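Local coordinates for protein sensory box histidine kinase/response regulator (Burkholderia thailandensis, PDB 3MR0) that probably acts as a phosphorelay sensor kinase of two-component signalling, of which this chain is a PAS sensory domain, at residues M42-E48 with V88-S92; T29-L34 with P50-T54. All coordinates share one frame; numbering follows the deposited sequence.

Contact 1 (M42-E48 with V88-S92)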
# COMPACT_ATOMS: atom_id res chain seq x y z
N MSE A 42 1.44 -9.85 0.28
CA MSE A 42 2.78 -9.77 0.89
C MSE A 42 3.56 -11.08 0.71
O MSE A 42 4.74 -11.18 1.08
CB MSE A 42 2.72 -9.39 2.37
CG MSE A 42 2.08 -8.06 2.66
SE MSE A 42 2.95 -6.56 1.76
CE MSE A 42 4.72 -6.76 2.54
N GLY A 43 2.88 -12.09 0.16
CA GLY A 43 3.45 -13.39 -0.11
C GLY A 43 3.19 -14.39 1.00
O GLY A 43 3.82 -15.45 1.02
N TYR A 44 2.28 -14.07 1.92
CA TYR A 44 2.05 -14.90 3.11
C TYR A 44 0.69 -15.57 3.12
O TYR A 44 -0.32 -14.93 2.85
CB TYR A 44 2.19 -14.07 4.39
CG TYR A 44 3.59 -13.57 4.67
CD1 TYR A 44 4.44 -14.25 5.53
CD2 TYR A 44 4.06 -12.40 4.07
CE1 TYR A 44 5.72 -13.79 5.78
CE2 TYR A 44 5.34 -11.93 4.32
CZ TYR A 44 6.16 -12.62 5.16
OH TYR A 44 7.43 -12.14 5.39
N GLU A 45 0.66 -16.86 3.45
CA GLU A 45 -0.62 -17.53 3.66
C GLU A 45 -1.31 -16.98 4.90
O GLU A 45 -0.66 -16.46 5.82
CB GLU A 45 -0.43 -19.04 3.81
CG GLU A 45 -0.05 -19.76 2.54
CD GLU A 45 -1.01 -19.49 1.38
OE1 GLU A 45 -2.23 -19.29 1.61
OE2 GLU A 45 -0.55 -19.51 0.22
N ASP A 46 -2.63 -17.13 4.95
CA ASP A 46 -3.46 -16.57 6.01
C ASP A 46 -2.91 -16.88 7.40
O ASP A 46 -2.89 -16.03 8.28
CB ASP A 46 -4.90 -17.11 5.84
CG ASP A 46 -5.92 -16.39 6.71
OD1 ASP A 46 -5.62 -15.30 7.26
OD2 ASP A 46 -7.04 -16.93 6.82
N HIS A 47 -2.42 -18.10 7.59
CA HIS A 47 -1.92 -18.54 8.89
C HIS A 47 -0.47 -18.16 9.17
O HIS A 47 0.01 -18.35 10.28
CB HIS A 47 -2.04 -20.07 9.01
CG HIS A 47 -0.96 -20.82 8.29
ND1 HIS A 47 -1.11 -21.34 7.03
CD2 HIS A 47 0.30 -21.15 8.67
CE1 HIS A 47 -0.00 -21.95 6.66
NE2 HIS A 47 0.87 -21.85 7.64
N GLU A 48 0.24 -17.65 8.16
CA GLU A 48 1.64 -17.26 8.34
C GLU A 48 1.83 -15.85 8.91
O GLU A 48 2.95 -15.36 9.00
CB GLU A 48 2.39 -17.40 7.02
CG GLU A 48 2.42 -18.80 6.51
CD GLU A 48 2.96 -18.86 5.11
OE1 GLU A 48 3.49 -17.85 4.63
OE2 GLU A 48 2.85 -19.93 4.48
N VAL A 88 7.30 -3.03 -1.86
CA VAL A 88 7.38 -3.73 -0.58
C VAL A 88 8.07 -5.09 -0.73
O VAL A 88 7.92 -5.77 -1.75
CB VAL A 88 6.01 -3.97 0.09
CG1 VAL A 88 5.42 -2.67 0.59
CG2 VAL A 88 5.05 -4.69 -0.83
N ARG A 89 8.86 -5.45 0.28
CA ARG A 89 9.55 -6.73 0.31
C ARG A 89 8.57 -7.82 0.76
O ARG A 89 8.02 -7.77 1.87
CB ARG A 89 10.77 -6.66 1.25
CG ARG A 89 11.76 -7.80 1.09
CD ARG A 89 12.95 -7.66 2.02
NE ARG A 89 13.99 -6.75 1.52
CZ ARG A 89 15.05 -7.12 0.81
NH1 ARG A 89 15.21 -8.39 0.48
NH2 ARG A 89 15.94 -6.22 0.42
N THR A 90 8.34 -8.79 -0.11
CA THR A 90 7.42 -9.89 0.17
C THR A 90 8.08 -10.96 1.07
O THR A 90 9.28 -10.89 1.38
CB THR A 90 6.90 -10.49 -1.14
OG1 THR A 90 8.00 -10.97 -1.91
CG2 THR A 90 6.19 -9.42 -1.95
N ARG A 91 7.30 -11.93 1.50
CA ARG A 91 7.77 -12.95 2.44
C ARG A 91 9.12 -13.47 2.00
O ARG A 91 10.01 -13.71 2.81
CB ARG A 91 6.80 -14.12 2.43
CG ARG A 91 7.37 -15.38 3.00
CD ARG A 91 6.37 -16.50 2.84
NE ARG A 91 6.90 -17.74 3.39
CZ ARG A 91 7.57 -18.64 2.69
NH1 ARG A 91 7.80 -18.45 1.40
NH2 ARG A 91 8.03 -19.74 3.29
N SER A 92 9.24 -13.64 0.70
CA SER A 92 10.36 -14.31 0.10
C SER A 92 11.41 -13.30 -0.26
O SER A 92 12.20 -13.53 -1.18
CB SER A 92 9.90 -14.99 -1.17
OG SER A 92 9.35 -14.03 -2.05
O HOH W 1 6.29 -16.01 -0.16
O HOH W 2 7.69 -9.56 4.56
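A loop-to-loop contact, one main-chain hydrogen bond flanked by an arginine laid on a tyrosine ring, joins the residues that follow helix 36-41 to the end of the outermost strand 82-89. R91 N donates to M42 O at 2.7 Å. Beside this bond the stem of R91 passes over one face of the Y44 ring: CB sits 3.3 Å from the ring centroid, 19° off the normal, a CH-pi contact displaced toward the rim. It is the aliphatic part of R91, CB and CG foremost, that lies against the ring; the guanidinium stands at 83° to it and extends past. With CG anti to the backbone N (chi1 162°) and the chain extended as far as NE, R91 reaches E48; the salt bridge from NE to E48 OE1 is long, 3.6 Å, and the oxygen sits well off the guanidinium plane, a purely electrostatic pairing. G43, at positive phi, ends helix 36-41 in a Schellman motif and, having no CB, lies close against T90 and R91. One water accepts from R91 NH1 and donates to G43 O, while another links Y44 OH to R89 O. Selenomethionine M42 bends at chi2 to bring SE to 3.8 Å from V88 CG2 and again at chi3 to set CE 3.5 Å from R89 O. V88 also lines a pocket of this PAS domain that holds a PG5 molecule, probably from the crystallisation liquor.

Contact 2 (T29-L34 with P50-T54)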
# COMPACT_ATOMS: atom_id res chain seq x y z
N THR A 29 -1.53 3.63 17.91
CA THR A 29 -0.94 2.37 18.35
C THR A 29 -0.05 1.68 17.31
O THR A 29 0.86 0.92 17.68
CB THR A 29 -2.05 1.40 18.81
OG1 THR A 29 -2.85 1.04 17.68
CG2 THR A 29 -2.93 2.06 19.88
N GLY A 30 -0.30 1.93 16.02
CA GLY A 30 0.43 1.27 14.95
C GLY A 30 -0.20 -0.05 14.52
O GLY A 30 0.13 -0.60 13.47
N ALA A 31 -1.14 -0.53 15.33
CA ALA A 31 -1.85 -1.77 15.05
C ALA A 31 -2.59 -1.76 13.70
O ALA A 31 -3.21 -0.78 13.31
CB ALA A 31 -2.84 -2.07 16.16
N MSE A 32 -2.54 -2.89 13.00
CA MSE A 32 -3.13 -2.99 11.70
C MSE A 32 -3.84 -4.33 11.52
O MSE A 32 -3.25 -5.37 11.77
CB MSE A 32 -2.05 -2.81 10.64
CG MSE A 32 -2.63 -2.66 9.25
SE MSE A 32 -1.37 -2.04 7.90
CE MSE A 32 0.26 -2.72 8.67
N TYR A 33 -5.11 -4.28 11.12
CA TYR A 33 -5.82 -5.48 10.66
C TYR A 33 -5.56 -5.70 9.18
O TYR A 33 -5.50 -4.74 8.41
CB TYR A 33 -7.33 -5.41 10.91
CG TYR A 33 -8.06 -6.53 10.18
CD1 TYR A 33 -8.00 -7.84 10.63
CD2 TYR A 33 -8.79 -6.27 9.02
CE1 TYR A 33 -8.65 -8.87 9.96
CE2 TYR A 33 -9.45 -7.28 8.34
CZ TYR A 33 -9.38 -8.59 8.81
OH TYR A 33 -10.03 -9.60 8.14
N LEU A 34 -5.38 -6.96 8.80
CA LEU A 34 -5.06 -7.35 7.43
C LEU A 34 -6.04 -8.41 6.93
O LEU A 34 -6.29 -9.40 7.61
CB LEU A 34 -3.64 -7.92 7.35
CG LEU A 34 -2.53 -7.43 8.28
CD1 LEU A 34 -1.32 -8.27 8.08
CD2 LEU A 34 -2.24 -5.98 8.01
N PRO A 50 -0.69 -13.19 11.79
CA PRO A 50 -1.94 -12.96 12.56
C PRO A 50 -2.87 -11.91 11.94
O PRO A 50 -2.37 -11.04 11.24
CB PRO A 50 -1.44 -12.45 13.91
CG PRO A 50 -0.03 -12.89 13.96
CD PRO A 50 0.49 -12.84 12.57
N ASP A 51 -4.17 -11.98 12.16
CA ASP A 51 -5.05 -10.97 11.58
C ASP A 51 -4.67 -9.51 11.99
O ASP A 51 -5.28 -8.55 11.48
CB ASP A 51 -6.53 -11.28 11.86
CG ASP A 51 -7.13 -12.34 10.92
OD1 ASP A 51 -6.45 -12.77 9.96
OD2 ASP A 51 -8.30 -12.75 11.11
N GLU A 52 -3.68 -9.32 12.88
CA GLU A 52 -3.29 -7.98 13.39
C GLU A 52 -1.80 -7.80 13.77
O GLU A 52 -1.30 -8.49 14.66
CB GLU A 52 -4.13 -7.61 14.62
CG GLU A 52 -5.64 -7.55 14.38
CD GLU A 52 -6.39 -6.93 15.55
OE1 GLU A 52 -7.63 -7.11 15.64
OE2 GLU A 52 -5.73 -6.26 16.37
N ILE A 53 -1.11 -6.85 13.14
CA ILE A 53 0.31 -6.59 13.43
C ILE A 53 0.60 -5.14 13.88
O ILE A 53 0.01 -4.19 13.36
CB ILE A 53 1.20 -6.93 12.23
CG1 ILE A 53 0.75 -6.13 11.01
CG2 ILE A 53 1.15 -8.41 11.94
CD1 ILE A 53 1.48 -6.48 9.74
N THR A 54 1.53 -4.99 14.84
CA THR A 54 1.65 -3.76 15.63
C THR A 54 3.09 -3.26 15.70
O THR A 54 3.74 -3.08 14.67
CB THR A 54 1.09 -3.96 17.08
OG1 THR A 54 -0.07 -4.79 17.06
CG2 THR A 54 0.74 -2.62 17.73
O HOH W 3 -8.12 -11.59 8.13
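M32 and I53 face each other as an antiparallel hydrogen-bonded pair. I53 N donates to M32 O at 2.9 Å, whereas the return bond from M32 N to I53 O is weak, its N-H...O angle only 128°. One step on, Y33 and E52 form a non-hydrogen-bonded pair, and L34 N then reaches D51 O at 3.1 Å. The M32 and I53 side chains extend together from the same face, and L34 lies across the end of I53, with I53 CD1 3.7 Å from L34 CD1. The short strand 52-53 is thereby added as an edge strand to the antiparallel sheet of the PAS fold, outside strand 32-34, whose other neighbour is strand 21-25. Y33 and E52 point to the face away from M32 and I53. Y33 also lies alongside D51, with Y33 CE1 3.7 Å from D51 CB and the ring and carboxylate planes 85° apart. A water draws this end together: it lies 2.8 Å from Y33 OH, donates to L34 O and gives a weaker bond to D51 OD1. K39, from helix 36-41, forms a salt bridge with D51 OD1.

How the contacts relate
The centres of contacts 1 and 2 lie 14 Å apart, and both reach the antiparallel sheet of the PAS domain at its two outermost strands: 82-89 in contact 1, 52-53 in contact 2. Along the chain the segments alternate, 29-34, 42-48, 50-54 and 88-92, so the connection from strand 32-34 through helix 36-41 to strand 52-53 takes part in both. K39 of that helix bridges them, forming salt bridges with D46 of contact 1 and D51 of contact 2; its charge probably eases the approach of the two carboxylates, 3.8 Å apart between D46 OD1 and D51 OD1. The connection thus ties opposite margins of one sheet together.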